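Long-range contacts in fructose transport system repressor FruR (Pseudomonas putida, PDB 3O75), which probably regulates transcription as a DNA-binding LacI-family repressor, and here holds fructose 1-phosphate in its sugar-binding domain: residues R109-S114 against N228-Q233; I101-D106 against V261-K266; I123-A128 against A183-S188; T187-L192 against G215-L220. All coordinates share one frame; numbering follows the deposited sequence.

Contact 1 (R109-S114 against N228-Q233). With F1X (1-O-phosphono-beta-D-fructofuranose), chain C.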
loop_
_atom_site.group_PDB
_atom_site.type_symbol
_atom_site.label_atom_id
_atom_site.label_comp_id
_atom_site.label_asym_id
_atom_site.label_seq_id
_atom_site.Cartn_x
_atom_site.Cartn_y
_atom_site.Cartn_z
ATOM N N ARG A 109 -5.326 23.804 8.887
ATOM C CA ARG A 109 -5.123 25.232 9.104
ATOM C C ARG A 109 -3.651 25.588 8.960
ATOM O O ARG A 109 -3.287 26.491 8.206
ATOM C CB ARG A 109 -5.624 25.639 10.489
ATOM C CG ARG A 109 -5.295 27.073 10.855
ATOM C CD ARG A 109 -5.893 27.472 12.194
ATOM N NE ARG A 109 -5.354 26.689 13.301
ATOM C CZ ARG A 109 -6.077 25.861 14.049
ATOM N NH1 ARG A 109 -7.376 25.714 13.814
ATOM N NH2 ARG A 109 -5.505 25.186 15.037
ATOM N N GLN A 110 -2.803 24.861 9.675
ATOM C CA GLN A 110 -1.371 25.110 9.623
ATOM C C GLN A 110 -0.851 24.932 8.199
ATOM O O GLN A 110 0.030 25.667 7.750
ATOM C CB GLN A 110 -0.640 24.182 10.591
ATOM C CG GLN A 110 0.808 24.558 10.842
ATOM C CD GLN A 110 1.492 23.621 11.819
ATOM O OE1 GLN A 110 0.836 22.875 12.543
ATOM N NE2 GLN A 110 2.819 23.662 11.847
ATOM N N LEU A 111 -1.418 23.966 7.483
ATOM C CA LEU A 111 -0.993 23.682 6.119
ATOM C C LEU A 111 -1.354 24.818 5.158
ATOM O O LEU A 111 -0.498 25.320 4.433
ATOM C CB LEU A 111 -1.591 22.354 5.642
ATOM C CG LEU A 111 -1.021 21.666 4.398
ATOM C CD1 LEU A 111 0.478 21.442 4.539
ATOM C CD2 LEU A 111 -1.738 20.342 4.142
ATOM N N ALA A 112 -2.621 25.220 5.140
ATOM C CA ALA A 112 -3.044 26.304 4.257
ATOM C C ALA A 112 -2.311 27.607 4.572
ATOM O O ALA A 112 -1.939 28.358 3.668
ATOM C CB ALA A 112 -4.547 26.509 4.338
ATOM N N ALA A 113 -2.102 27.871 5.860
ATOM C CA ALA A 113 -1.434 29.098 6.286
ATOM C C ALA A 113 -0.016 29.184 5.727
ATOM O O ALA A 113 0.448 30.261 5.358
ATOM C CB ALA A 113 -1.424 29.212 7.822
ATOM N N SER A 114 0.666 28.044 5.657
ATOM C CA SER A 114 2.041 28.010 5.170
ATOM C C SER A 114 2.122 28.383 3.692
ATOM O O SER A 114 3.127 28.914 3.234
ATOM C CB SER A 114 2.668 26.634 5.409
ATOM O OG SER A 114 2.150 25.663 4.515
ATOM N N ASN A 228 4.850 20.976 0.824
ATOM C CA ASN A 228 4.595 20.908 2.259
ATOM C C ASN A 228 3.625 19.779 2.578
ATOM O O ASN A 228 2.618 19.615 1.898
ATOM C CB ASN A 228 4.054 22.239 2.779
ATOM C CG ASN A 228 5.129 23.303 2.876
ATOM O OD1 ASN A 228 6.278 23.074 2.492
ATOM N ND2 ASN A 228 4.766 24.472 3.397
ATOM N N ALA A 229 3.925 19.006 3.614
ATOM C CA ALA A 229 3.162 17.799 3.893
ATOM C C ALA A 229 2.853 17.629 5.374
ATOM O O ALA A 229 3.689 17.923 6.231
ATOM C CB ALA A 229 3.911 16.581 3.366
ATOM N N MET A 230 1.642 17.156 5.660
ATOM C CA MET A 230 1.250 16.798 7.013
ATOM C C MET A 230 1.087 15.284 7.091
ATOM O O MET A 230 0.040 14.741 6.732
ATOM C CB MET A 230 -0.063 17.482 7.391
ATOM C CG MET A 230 0.064 18.950 7.727
ATOM S SD MET A 230 0.759 19.248 9.372
ATOM C CE MET A 230 0.607 21.035 9.455
ATOM N N ALA A 231 2.135 14.605 7.549
ATOM C CA ALA A 231 2.137 13.150 7.605
ATOM C C ALA A 231 1.555 12.631 8.916
ATOM O O ALA A 231 1.814 13.187 9.978
ATOM C CB ALA A 231 3.546 12.624 7.402
ATOM N N GLN A 232 0.769 11.561 8.839
ATOM C CA GLN A 232 0.251 10.910 10.034
ATOM C C GLN A 232 1.393 10.270 10.800
ATOM O O GLN A 232 2.409 9.900 10.219
ATOM C CB GLN A 232 -0.731 9.798 9.669
ATOM C CG GLN A 232 -2.036 10.231 9.044
ATOM C CD GLN A 232 -2.964 9.049 8.823
ATOM O OE1 GLN A 232 -3.262 8.299 9.754
ATOM N NE2 GLN A 232 -3.418 8.874 7.587
ATOM N N GLN A 233 1.211 10.119 12.106
ATOM C CA GLN A 233 2.087 9.265 12.892
ATOM C C GLN A 233 1.464 7.870 12.938
ATOM O O GLN A 233 0.879 7.472 13.944
ATOM C CB GLN A 233 2.279 9.834 14.299
ATOM C CG GLN A 233 2.812 11.264 14.307
ATOM C CD GLN A 233 3.279 11.716 15.678
ATOM O OE1 GLN A 233 4.106 11.060 16.310
ATOM N NE2 GLN A 233 2.756 12.845 16.140
HETATM C C1 F1X C . -5.118 9.060 4.777
HETATM O O1 F1X C . -4.247 9.517 3.754
HETATM P P1 F1X C . -3.124 10.608 4.120
HETATM C C2 F1X C . -6.471 9.730 4.606
HETATM O O2 F1X C . -6.292 11.110 4.263
HETATM C C3 F1X C . -7.286 9.614 5.886
HETATM O O3 F1X C . -6.929 10.611 6.841
HETATM C C4 F1X C . -8.689 9.770 5.355
HETATM O O4 F1X C . -9.703 9.309 6.252
HETATM C C5 F1X C . -8.557 8.868 4.143
HETATM O O5 F1X C . -7.256 9.105 3.590
HETATM C C6 F1X C . -9.681 9.113 3.167
HETATM O O6 F1X C . -10.706 8.218 3.580
HETATM O O1P F1X C . -3.899 11.786 4.650
HETATM O O2P F1X C . -2.267 9.926 5.153
HETATM O O3P F1X C . -2.442 10.875 2.801
#
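Leu111 and Ser114 form the buried, closely fitted part of this contact, laid over the strand 228-231. CD1 of Leu111 settles over the backbone at Asn228 and reaches CG of Met230 at 4.1 Å; a branched aliphatic chain suits this buried helix-on-sheet interface. One turn on, the Ser114 hydroxyl is held from two sides. With OG between the backbone N and the carbonyl carbon (chi1 73°), it donates to Leu111 O at 2.7 Å and accepts from Asn228 ND2 at 3.1 Å, a bond lying in the amide plane. Asn228 OD1 is taken up by Ile269 N, so both ends of the buried amide are used. On the solvent side Gln110 is exposed, and a single methyl does the touching: the bent chain of Met230 crosses Gln110 at about a right angle, CE meeting Gln110 CB at 3.6 Å. Beyond the strand, Gln232 NE2 donates to phosphate O2P at 2.9 Å. Helix and strand run antiparallel, their axes 9.1 Å apart, as in the helix-covered sheet of a lobe of the periplasmic-binding-protein fold.

Contact 2 (I101-D106 against V261-K266). With F1X (1-O-phosphono-beta-D-fructofuranose), chain C.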
loop_
_atom_site.group_PDB
_atom_site.type_symbol
_atom_site.label_atom_id
_atom_site.label_comp_id
_atom_site.label_asym_id
_atom_site.label_seq_id
_atom_site.Cartn_x
_atom_site.Cartn_y
_atom_site.Cartn_z
ATOM N N ILE A 101 -7.536 9.408 16.296
ATOM C CA ILE A 101 -7.590 10.229 15.090
ATOM C C ILE A 101 -6.470 11.268 15.073
ATOM O O ILE A 101 -5.751 11.429 16.058
ATOM C CB ILE A 101 -8.952 10.955 14.978
ATOM C CG1 ILE A 101 -9.107 11.975 16.108
ATOM C CG2 ILE A 101 -10.107 9.952 15.018
ATOM C CD1 ILE A 101 -10.473 12.633 16.149
ATOM N N SER A 102 -6.321 11.960 13.947
ATOM C CA SER A 102 -5.357 13.053 13.825
ATOM C C SER A 102 -5.997 14.395 14.174
ATOM O O SER A 102 -7.220 14.501 14.288
ATOM C CB SER A 102 -4.788 13.115 12.405
ATOM O OG SER A 102 -4.119 11.912 12.062
ATOM N N ASP A 103 -5.166 15.417 14.344
ATOM C CA ASP A 103 -5.660 16.777 14.536
ATOM C C ASP A 103 -5.991 17.409 13.189
ATOM O O ASP A 103 -5.337 18.364 12.765
ATOM C CB ASP A 103 -4.636 17.635 15.290
ATOM C CG ASP A 103 -3.268 17.657 14.613
ATOM O OD1 ASP A 103 -2.892 16.653 13.973
ATOM O OD2 ASP A 103 -2.562 18.682 14.727
ATOM N N ASP A 104 -7.014 16.877 12.527
ATOM C CA ASP A 104 -7.348 17.281 11.163
ATOM C C ASP A 104 -7.532 18.792 10.988
ATOM O O ASP A 104 -6.956 19.392 10.081
ATOM C CB ASP A 104 -8.592 16.527 10.676
ATOM C CG ASP A 104 -8.353 15.032 10.542
ATOM O OD1 ASP A 104 -7.369 14.641 9.884
ATOM O OD2 ASP A 104 -9.141 14.242 11.099
ATOM N N ARG A 105 -8.330 19.403 11.855
ATOM C CA ARG A 105 -8.603 20.827 11.753
ATOM C C ARG A 105 -7.326 21.667 11.858
ATOM O O ARG A 105 -7.064 22.512 11.002
ATOM C CB ARG A 105 -9.617 21.252 12.814
ATOM C CG ARG A 105 -9.866 22.748 12.864
ATOM C CD ARG A 105 -11.245 23.072 13.424
ATOM N NE ARG A 105 -12.177 23.457 12.368
ATOM C CZ ARG A 105 -13.363 24.016 12.583
ATOM N NH1 ARG A 105 -13.767 24.259 13.822
ATOM N NH2 ARG A 105 -14.144 24.338 11.560
ATOM N N ASP A 106 -6.531 21.431 12.898
ATOM C CA ASP A 106 -5.304 22.199 13.109
ATOM C C ASP A 106 -4.252 21.914 12.036
ATOM O O ASP A 106 -3.530 22.818 11.604
ATOM C CB ASP A 106 -4.724 21.915 14.496
ATOM C CG ASP A 106 -5.667 22.318 15.621
ATOM O OD1 ASP A 106 -6.765 22.841 15.330
ATOM O OD2 ASP A 106 -5.304 22.110 16.801
ATOM N N VAL A 261 -3.896 12.438 17.664
ATOM C CA VAL A 261 -2.470 12.318 17.397
ATOM C C VAL A 261 -2.092 13.311 16.307
ATOM O O VAL A 261 -2.580 13.226 15.182
ATOM C CB VAL A 261 -2.083 10.900 16.947
ATOM C CG1 VAL A 261 -0.611 10.851 16.584
ATOM C CG2 VAL A 261 -2.389 9.889 18.036
ATOM N N GLY A 262 -1.227 14.258 16.650
ATOM C CA GLY A 262 -0.832 15.300 15.721
ATOM C C GLY A 262 -0.115 14.769 14.496
ATOM O O GLY A 262 0.611 13.778 14.568
ATOM N N ARG A 263 -0.326 15.426 13.361
ATOM C CA ARG A 263 0.411 15.087 12.153
ATOM C C ARG A 263 1.789 15.756 12.153
ATOM O O ARG A 263 1.977 16.819 12.749
ATOM C CB ARG A 263 -0.388 15.469 10.903
ATOM C CG ARG A 263 -1.680 14.680 10.723
ATOM C CD ARG A 263 -2.098 14.649 9.265
ATOM N NE ARG A 263 -3.193 13.713 9.016
ATOM C CZ ARG A 263 -3.360 13.045 7.876
ATOM N NH1 ARG A 263 -2.498 13.198 6.880
ATOM N NH2 ARG A 263 -4.385 12.218 7.728
ATOM N N THR A 264 2.755 15.125 11.498
ATOM C CA THR A 264 4.092 15.691 11.377
ATOM C C THR A 264 4.164 16.631 10.179
ATOM O O THR A 264 3.852 16.241 9.056
ATOM C CB THR A 264 5.153 14.585 11.226
ATOM O OG1 THR A 264 5.024 13.652 12.304
ATOM C CG2 THR A 264 6.555 15.175 11.244
ATOM N N PHE A 265 4.576 17.870 10.426
ATOM C CA PHE A 265 4.669 18.877 9.374
ATOM C C PHE A 265 6.027 18.823 8.680
ATOM O O PHE A 265 7.058 19.110 9.284
ATOM C CB PHE A 265 4.432 20.267 9.972
ATOM C CG PHE A 265 4.211 21.350 8.952
ATOM C CD1 PHE A 265 3.652 21.063 7.720
ATOM C CD2 PHE A 265 4.535 22.666 9.244
ATOM C CE1 PHE A 265 3.437 22.066 6.790
ATOM C CE2 PHE A 265 4.323 23.671 8.317
ATOM C CZ PHE A 265 3.773 23.367 7.086
ATOM N N LYS A 266 6.027 18.435 7.411
ATOM C CA LYS A 266 7.240 18.468 6.608
ATOM C C LYS A 266 7.184 19.705 5.726
ATOM O O LYS A 266 6.516 19.709 4.694
ATOM C CB LYS A 266 7.350 17.210 5.745
ATOM C CG LYS A 266 6.906 15.934 6.447
ATOM C CD LYS A 266 8.072 15.032 6.805
ATOM C CE LYS A 266 7.585 13.820 7.585
ATOM N NZ LYS A 266 8.686 12.861 7.887
HETATM C C1 F1X C . -5.118 9.060 4.777
HETATM O O1 F1X C . -4.247 9.517 3.754
HETATM P P1 F1X C . -3.124 10.608 4.120
HETATM C C2 F1X C . -6.471 9.730 4.606
HETATM O O2 F1X C . -6.292 11.110 4.263
HETATM C C3 F1X C . -7.286 9.614 5.886
HETATM O O3 F1X C . -6.929 10.611 6.841
HETATM C C4 F1X C . -8.689 9.770 5.355
HETATM O O4 F1X C . -9.703 9.309 6.252
HETATM C C5 F1X C . -8.557 8.868 4.143
HETATM O O5 F1X C . -7.256 9.105 3.590
HETATM C C6 F1X C . -9.681 9.113 3.167
HETATM O O6 F1X C . -10.706 8.218 3.580
HETATM O O1P F1X C . -3.899 11.786 4.650
HETATM O O2P F1X C . -2.267 9.926 5.153
HETATM O O3P F1X C . -2.442 10.875 2.801
HETATM O O HOH W 1 -5.864 10.871 9.877
HETATM O O HOH W 2 -1.052 11.539 13.210
#
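The guanidinium of Arg263 turns its edge to the phosphate of fructose 1-phosphate, while Ser102 OG and Asp104 OD1 approach it obliquely from the other segment. P1 lies in the guanidinium plane, and NH1 and NH2 fork onto a single oxygen, O1P, at 3.0 Å and 3.1 Å. This is the interlobe hinge and ligand cleft of the periplasmic-binding-protein fold, where strand 98-102 gives way to helix 104-116 and strand 257-266 passes alongside. Arginine suits the site because it is long enough to reach the cleft and carries a charge complementary to the phosphate; NH1 also donates to Met230 O, which helps fix the plane. Asp104 OD1, 4.4 Å from Arg263 NE, lies well out of that plane, so it probably contributes through charge alone, and its salt bridge goes to Arg138.

The backbones are joined by Val261 N donating to Ile101 O at 2.7 Å. Next to it, Asp103 is the centre of an inverse gamma turn, and its CG sits between the backbone N and the carbonyl carbon (chi1 55°). From there OD1 accepts Arg263 N at 2.9 Å on its syn side, 20° out of the carboxylate plane. Small and polar, Ser102 suits the hinge: its OG shares a water, at 3.0 Å, with Arg263 NH2 and sugar O3.

Contact 3 (I123-A128 against A183-S188). With F1X (1-O-phosphono-beta-D-fructofuranose), chain C.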
loop_
_atom_site.group_PDB
_atom_site.type_symbol
_atom_site.label_atom_id
_atom_site.label_comp_id
_atom_site.label_asym_id
_atom_site.label_seq_id
_atom_site.Cartn_x
_atom_site.Cartn_y
_atom_site.Cartn_z
ATOM N N ILE A 123 -5.849 30.457 -4.327
ATOM C CA ILE A 123 -5.543 29.221 -3.620
ATOM C C ILE A 123 -6.777 28.324 -3.606
ATOM O O ILE A 123 -7.904 28.816 -3.535
ATOM C CB ILE A 123 -5.052 29.503 -2.177
ATOM C CG1 ILE A 123 -4.508 28.229 -1.527
ATOM C CG2 ILE A 123 -6.154 30.138 -1.334
ATOM C CD1 ILE A 123 -4.038 28.439 -0.103
ATOM N N ALA A 124 -6.567 27.011 -3.689
ATOM C CA ALA A 124 -7.683 26.075 -3.795
ATOM C C ALA A 124 -7.600 24.924 -2.806
ATOM O O ALA A 124 -6.518 24.553 -2.346
ATOM C CB ALA A 124 -7.797 25.532 -5.215
ATOM N N LEU A 125 -8.763 24.366 -2.486
ATOM C CA LEU A 125 -8.842 23.149 -1.696
ATOM C C LEU A 125 -9.341 22.022 -2.588
ATOM O O LEU A 125 -10.312 22.191 -3.328
ATOM C CB LEU A 125 -9.800 23.333 -0.517
ATOM C CG LEU A 125 -9.997 22.110 0.382
ATOM C CD1 LEU A 125 -8.734 21.826 1.186
ATOM C CD2 LEU A 125 -11.187 22.296 1.309
ATOM N N ILE A 126 -8.672 20.875 -2.527
ATOM C CA ILE A 126 -9.175 19.681 -3.190
ATOM C C ILE A 126 -9.346 18.548 -2.185
ATOM O O ILE A 126 -8.369 18.037 -1.631
ATOM C CB ILE A 126 -8.271 19.237 -4.354
ATOM C CG1 ILE A 126 -8.467 20.166 -5.556
ATOM C CG2 ILE A 126 -8.573 17.794 -4.747
ATOM C CD1 ILE A 126 -7.758 19.706 -6.815
ATOM N N GLY A 127 -10.599 18.173 -1.950
ATOM C CA GLY A 127 -10.932 17.118 -1.013
ATOM C C GLY A 127 -11.965 16.167 -1.585
ATOM O O GLY A 127 -12.219 16.159 -2.789
ATOM N N ALA A 128 -12.566 15.359 -0.718
ATOM C CA ALA A 128 -13.556 14.383 -1.144
ATOM C C ALA A 128 -14.448 14.001 0.030
ATOM O O ALA A 128 -14.099 14.239 1.186
ATOM C CB ALA A 128 -12.865 13.146 -1.718
ATOM N N ALA A 183 -1.650 28.444 -5.448
ATOM C CA ALA A 183 -1.461 27.567 -4.301
ATOM C C ALA A 183 -2.603 26.565 -4.206
ATOM O O ALA A 183 -3.732 26.871 -4.590
ATOM C CB ALA A 183 -1.354 28.383 -3.013
ATOM N N LEU A 184 -2.311 25.379 -3.675
ATOM C CA LEU A 184 -3.283 24.287 -3.645
ATOM C C LEU A 184 -3.069 23.385 -2.435
ATOM O O LEU A 184 -1.931 23.033 -2.117
ATOM C CB LEU A 184 -3.177 23.456 -4.930
ATOM C CG LEU A 184 -3.960 22.143 -5.042
ATOM C CD1 LEU A 184 -5.457 22.390 -5.079
ATOM C CD2 LEU A 184 -3.523 21.363 -6.277
ATOM N N VAL A 185 -4.164 23.013 -1.770
ATOM C CA VAL A 185 -4.111 22.073 -0.652
ATOM C C VAL A 185 -4.932 20.820 -0.962
ATOM O O VAL A 185 -6.121 20.915 -1.276
ATOM C CB VAL A 185 -4.665 22.697 0.653
ATOM C CG1 VAL A 185 -4.695 21.662 1.761
ATOM C CG2 VAL A 185 -3.842 23.920 1.077
ATOM N N THR A 186 -4.302 19.651 -0.873
ATOM C CA THR A 186 -5.020 18.387 -1.017
ATOM C C THR A 186 -5.181 17.716 0.348
ATOM O O THR A 186 -4.262 17.735 1.169
ATOM C CB THR A 186 -4.324 17.425 -2.017
ATOM O OG1 THR A 186 -2.945 17.271 -1.671
ATOM C CG2 THR A 186 -4.415 17.965 -3.431
ATOM N N THR A 187 -6.354 17.135 0.583
ATOM C CA THR A 187 -6.701 16.567 1.887
ATOM C C THR A 187 -6.306 15.099 2.063
ATOM O O THR A 187 -6.679 14.469 3.054
ATOM C CB THR A 187 -8.208 16.694 2.174
ATOM O OG1 THR A 187 -8.942 15.928 1.211
ATOM C CG2 THR A 187 -8.646 18.144 2.100
ATOM N N SER A 188 -5.564 14.560 1.103
ATOM C CA SER A 188 -5.062 13.190 1.188
ATOM C C SER A 188 -4.032 13.017 0.087
ATOM O O SER A 188 -4.186 13.593 -0.991
ATOM C CB SER A 188 -6.203 12.188 1.005
ATOM O OG SER A 188 -5.714 10.861 0.935
HETATM C C1 F1X C . -5.118 9.060 4.777
HETATM O O1 F1X C . -4.247 9.517 3.754
HETATM P P1 F1X C . -3.124 10.608 4.120
HETATM C C2 F1X C . -6.471 9.730 4.606
HETATM O O2 F1X C . -6.292 11.110 4.263
HETATM C C3 F1X C . -7.286 9.614 5.886
HETATM O O3 F1X C . -6.929 10.611 6.841
HETATM C C4 F1X C . -8.689 9.770 5.355
HETATM O O4 F1X C . -9.703 9.309 6.252
HETATM C C5 F1X C . -8.557 8.868 4.143
HETATM O O5 F1X C . -7.256 9.105 3.590
HETATM C C6 F1X C . -9.681 9.113 3.167
HETATM O O6 F1X C . -10.706 8.218 3.580
HETATM O O1P F1X C . -3.899 11.786 4.650
HETATM O O2P F1X C . -2.267 9.926 5.153
HETATM O O3P F1X C . -2.442 10.875 2.801
HETATM O O HOH W 3 -11.708 15.853 2.326
#
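Strands 123-128 and 183-186 run parallel at 16°, paired by alternating backbone bonds, of which Ile126 N to Val185 O (2.8 Å) is nearly straight at 171°. They are adjacent strands in the alpha/beta sheet of one periplasmic-binding-protein lobe. Ala124, Ile126, Leu184 and Thr186 share the face covered by helices 163-177 and 189-200. Here CD1 of Leu184 wedges between Ala124 CB and Ile126 CG1, 3.8 Å from the latter, its CG placed opposite the backbone N (chi1 172°). On the other face, Ile123 and Ala183 pack tightly, CG1 to CB at 3.5 Å, a spacing for which the small alanine is suited; Val185 there meets helix 104-116. The Leu125 side chain crosses that of Thr187 at about a right angle, CD1 meeting CG2 at 3.8 Å. Thr186 turns its hydroxyl to Thr213, which satisfies a buried polar group. Thr187 OG1 comes within 3.2 Å of Gly127 CA, an approach eased by glycine's lack of a side chain. At the strand ends a water joins that OG1, at 3.0 Å, to Ala128 N.

Contact 4 (T187-L192 against G215-L220). With F1X (1-O-phosphono-beta-D-fructofuranose), chain C.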
loop_
_atom_site.group_PDB
_atom_site.type_symbol
_atom_site.label_atom_id
_atom_site.label_comp_id
_atom_site.label_asym_id
_atom_site.label_seq_id
_atom_site.Cartn_x
_atom_site.Cartn_y
_atom_site.Cartn_z
ATOM N N THR A 187 -6.354 17.135 0.583
ATOM C CA THR A 187 -6.701 16.567 1.887
ATOM C C THR A 187 -6.306 15.099 2.063
ATOM O O THR A 187 -6.679 14.469 3.054
ATOM C CB THR A 187 -8.208 16.694 2.174
ATOM O OG1 THR A 187 -8.942 15.928 1.211
ATOM C CG2 THR A 187 -8.646 18.144 2.100
ATOM N N SER A 188 -5.564 14.560 1.103
ATOM C CA SER A 188 -5.062 13.190 1.188
ATOM C C SER A 188 -4.032 13.017 0.087
ATOM O O SER A 188 -4.186 13.593 -0.991
ATOM C CB SER A 188 -6.203 12.188 1.005
ATOM O OG SER A 188 -5.714 10.861 0.935
ATOM N N TYR A 189 -2.974 12.248 0.339
ATOM C CA TYR A 189 -1.934 12.122 -0.678
ATOM C C TYR A 189 -2.492 11.485 -1.943
ATOM O O TYR A 189 -2.097 11.832 -3.059
ATOM C CB TYR A 189 -0.722 11.324 -0.200
ATOM C CG TYR A 189 0.360 11.306 -1.260
ATOM C CD1 TYR A 189 1.204 12.395 -1.426
ATOM C CD2 TYR A 189 0.504 10.226 -2.123
ATOM C CE1 TYR A 189 2.175 12.406 -2.398
ATOM C CE2 TYR A 189 1.486 10.225 -3.111
ATOM C CZ TYR A 189 2.318 11.322 -3.240
ATOM O OH TYR A 189 3.300 11.353 -4.206
ATOM N N VAL A 190 -3.422 10.556 -1.754
ATOM C CA VAL A 190 -4.040 9.853 -2.865
ATOM C C VAL A 190 -4.654 10.830 -3.868
ATOM O O VAL A 190 -4.598 10.604 -5.076
ATOM C CB VAL A 190 -5.098 8.855 -2.363
ATOM C CG1 VAL A 190 -6.114 8.575 -3.441
ATOM C CG2 VAL A 190 -4.430 7.569 -1.903
ATOM N N LEU A 191 -5.225 11.924 -3.374
ATOM C CA LEU A 191 -5.773 12.939 -4.263
ATOM C C LEU A 191 -4.648 13.676 -4.987
ATOM O O LEU A 191 -4.762 13.984 -6.174
ATOM C CB LEU A 191 -6.656 13.922 -3.493
ATOM C CG LEU A 191 -7.952 13.346 -2.925
ATOM C CD1 LEU A 191 -8.494 14.241 -1.835
ATOM C CD2 LEU A 191 -8.988 13.146 -4.026
ATOM N N LEU A 192 -3.560 13.945 -4.273
ATOM C CA LEU A 192 -2.431 14.664 -4.858
ATOM C C LEU A 192 -1.851 13.918 -6.065
ATOM O O LEU A 192 -1.344 14.532 -7.008
ATOM C CB LEU A 192 -1.345 14.906 -3.808
ATOM C CG LEU A 192 -0.133 15.722 -4.260
ATOM C CD1 LEU A 192 -0.565 17.083 -4.778
ATOM C CD2 LEU A 192 0.866 15.870 -3.122
ATOM N N GLY A 215 -0.829 13.770 4.130
ATOM C CA GLY A 215 -0.036 12.624 3.737
ATOM C C GLY A 215 1.365 13.027 3.320
ATOM O O GLY A 215 1.724 14.206 3.351
ATOM N N ASP A 216 2.156 12.038 2.924
ATOM C CA ASP A 216 3.542 12.256 2.536
ATOM C C ASP A 216 4.002 11.071 1.696
ATOM O O ASP A 216 3.411 9.997 1.763
ATOM C CB ASP A 216 4.424 12.396 3.781
ATOM C CG ASP A 216 5.832 12.861 3.454
ATOM O OD1 ASP A 216 6.014 13.522 2.412
ATOM O OD2 ASP A 216 6.756 12.577 4.247
ATOM N N ASN A 217 5.047 11.260 0.901
ATOM C CA ASN A 217 5.543 10.183 0.048
ATOM C C ASN A 217 7.006 10.397 -0.320
ATOM O O ASN A 217 7.461 11.537 -0.425
ATOM C CB ASN A 217 4.689 10.068 -1.221
ATOM C CG ASN A 217 5.033 8.840 -2.054
ATOM O OD1 ASN A 217 5.937 8.873 -2.890
ATOM N ND2 ASN A 217 4.308 7.751 -1.828
ATOM N N GLN A 218 7.734 9.300 -0.516
ATOM C CA GLN A 218 9.150 9.372 -0.851
ATOM C C GLN A 218 9.352 10.278 -2.055
ATOM O O GLN A 218 10.309 11.049 -2.120
ATOM C CB GLN A 218 9.708 7.979 -1.153
ATOM C CG GLN A 218 11.230 7.932 -1.257
ATOM C CD GLN A 218 11.752 6.567 -1.660
ATOM O OE1 GLN A 218 11.047 5.782 -2.297
ATOM N NE2 GLN A 218 12.998 6.280 -1.298
ATOM N N LEU A 219 8.429 10.185 -3.003
ATOM C CA LEU A 219 8.491 10.967 -4.231
ATOM C C LEU A 219 8.636 12.471 -3.972
ATOM O O LEU A 219 9.268 13.181 -4.752
ATOM C CB LEU A 219 7.260 10.666 -5.100
ATOM C CG LEU A 219 6.672 11.703 -6.058
ATOM C CD1 LEU A 219 5.797 11.026 -7.101
ATOM C CD2 LEU A 219 5.852 12.720 -5.295
ATOM N N LEU A 220 8.058 12.951 -2.876
ATOM C CA LEU A 220 8.090 14.378 -2.560
ATOM C C LEU A 220 9.480 14.873 -2.160
ATOM O O LEU A 220 9.714 16.077 -2.059
ATOM C CB LEU A 220 7.074 14.706 -1.466
ATOM C CG LEU A 220 5.610 14.480 -1.841
ATOM C CD1 LEU A 220 4.695 14.955 -0.724
ATOM C CD2 LEU A 220 5.281 15.192 -3.146
HETATM C C1 F1X C . -5.118 9.060 4.777
HETATM O O1 F1X C . -4.247 9.517 3.754
HETATM P P1 F1X C . -3.124 10.608 4.120
HETATM C C2 F1X C . -6.471 9.730 4.606
HETATM O O2 F1X C . -6.292 11.110 4.263
HETATM C C3 F1X C . -7.286 9.614 5.886
HETATM O O3 F1X C . -6.929 10.611 6.841
HETATM C C4 F1X C . -8.689 9.770 5.355
HETATM O O4 F1X C . -9.703 9.309 6.252
HETATM C C5 F1X C . -8.557 8.868 4.143
HETATM O O5 F1X C . -7.256 9.105 3.590
HETATM C C6 F1X C . -9.681 9.113 3.167
HETATM O O6 F1X C . -10.706 8.218 3.580
HETATM O O1P F1X C . -3.899 11.786 4.650
HETATM O O2P F1X C . -2.267 9.926 5.153
HETATM O O3P F1X C . -2.442 10.875 2.801
#
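Asn217, whose CB rests on one face of the Tyr189 ring, accepts Leu219 N on its OD1 at 2.8 Å, closing an Asx turn. The turn belongs to the loop after strand 210-214, and Tyr189 opens helix 189-200 at the ligand cleft of this periplasmic-binding-protein fold. The amide, 8° from parallel to the ring, extends past the rim near the hydroxyl, while Asn217 CB makes a CH-pi contact 3.7 Å from the ring centroid. Asparagine suits both tasks: its amide folds the loop and its CB covers the aromatic. Leu219 CD2 comes to the ring edge, and the Leu220 side chain runs past Tyr189 in the opposite direction, CD1 4.0 Å from Tyr189 CE1. The buried Tyr189 OH has no polar partner in the model. Beyond the ring lies the dimer interface, where Leu219 packs on Leu219 of the second subunit and Gln218 hydrogen-bonds to Gln193 and Asp197 of that subunit.

At the other end the phosphate approaches the helix start, whose dipole probably favours it. Glycine suits the positive phi of Gly215 (86°) and lets O3P come within 3.1 Å of its CA; Tyr189 N donates to the same O3P at 2.9 Å, nearly straight at 171°.

Overall arrangement
Three of the four contacts each bond a different phosphate oxygen of the ligand: contact 2 supplies the arginine fork on O1P, contact 1 an amide on O2P, and contact 4 a helix-start N-H on O3P. Contacts 1 and 2 have centres about 7 Å apart and share helix 104-116; their strands are antiparallel neighbours, with Ala231 O 2.6 Å from Thr264 N, a probable hydrogen bond. Contact 4 adjoins contact 1 through Gly215 N, 2.9 Å from Met230 O, while contact 3 leads into contact 4 through the shared Thr187 and Ser188. Contacts 2 and 3 do not touch, their centres about 16 Å apart; helix 104-116 connects them along the chain, linking hinge to lobe core.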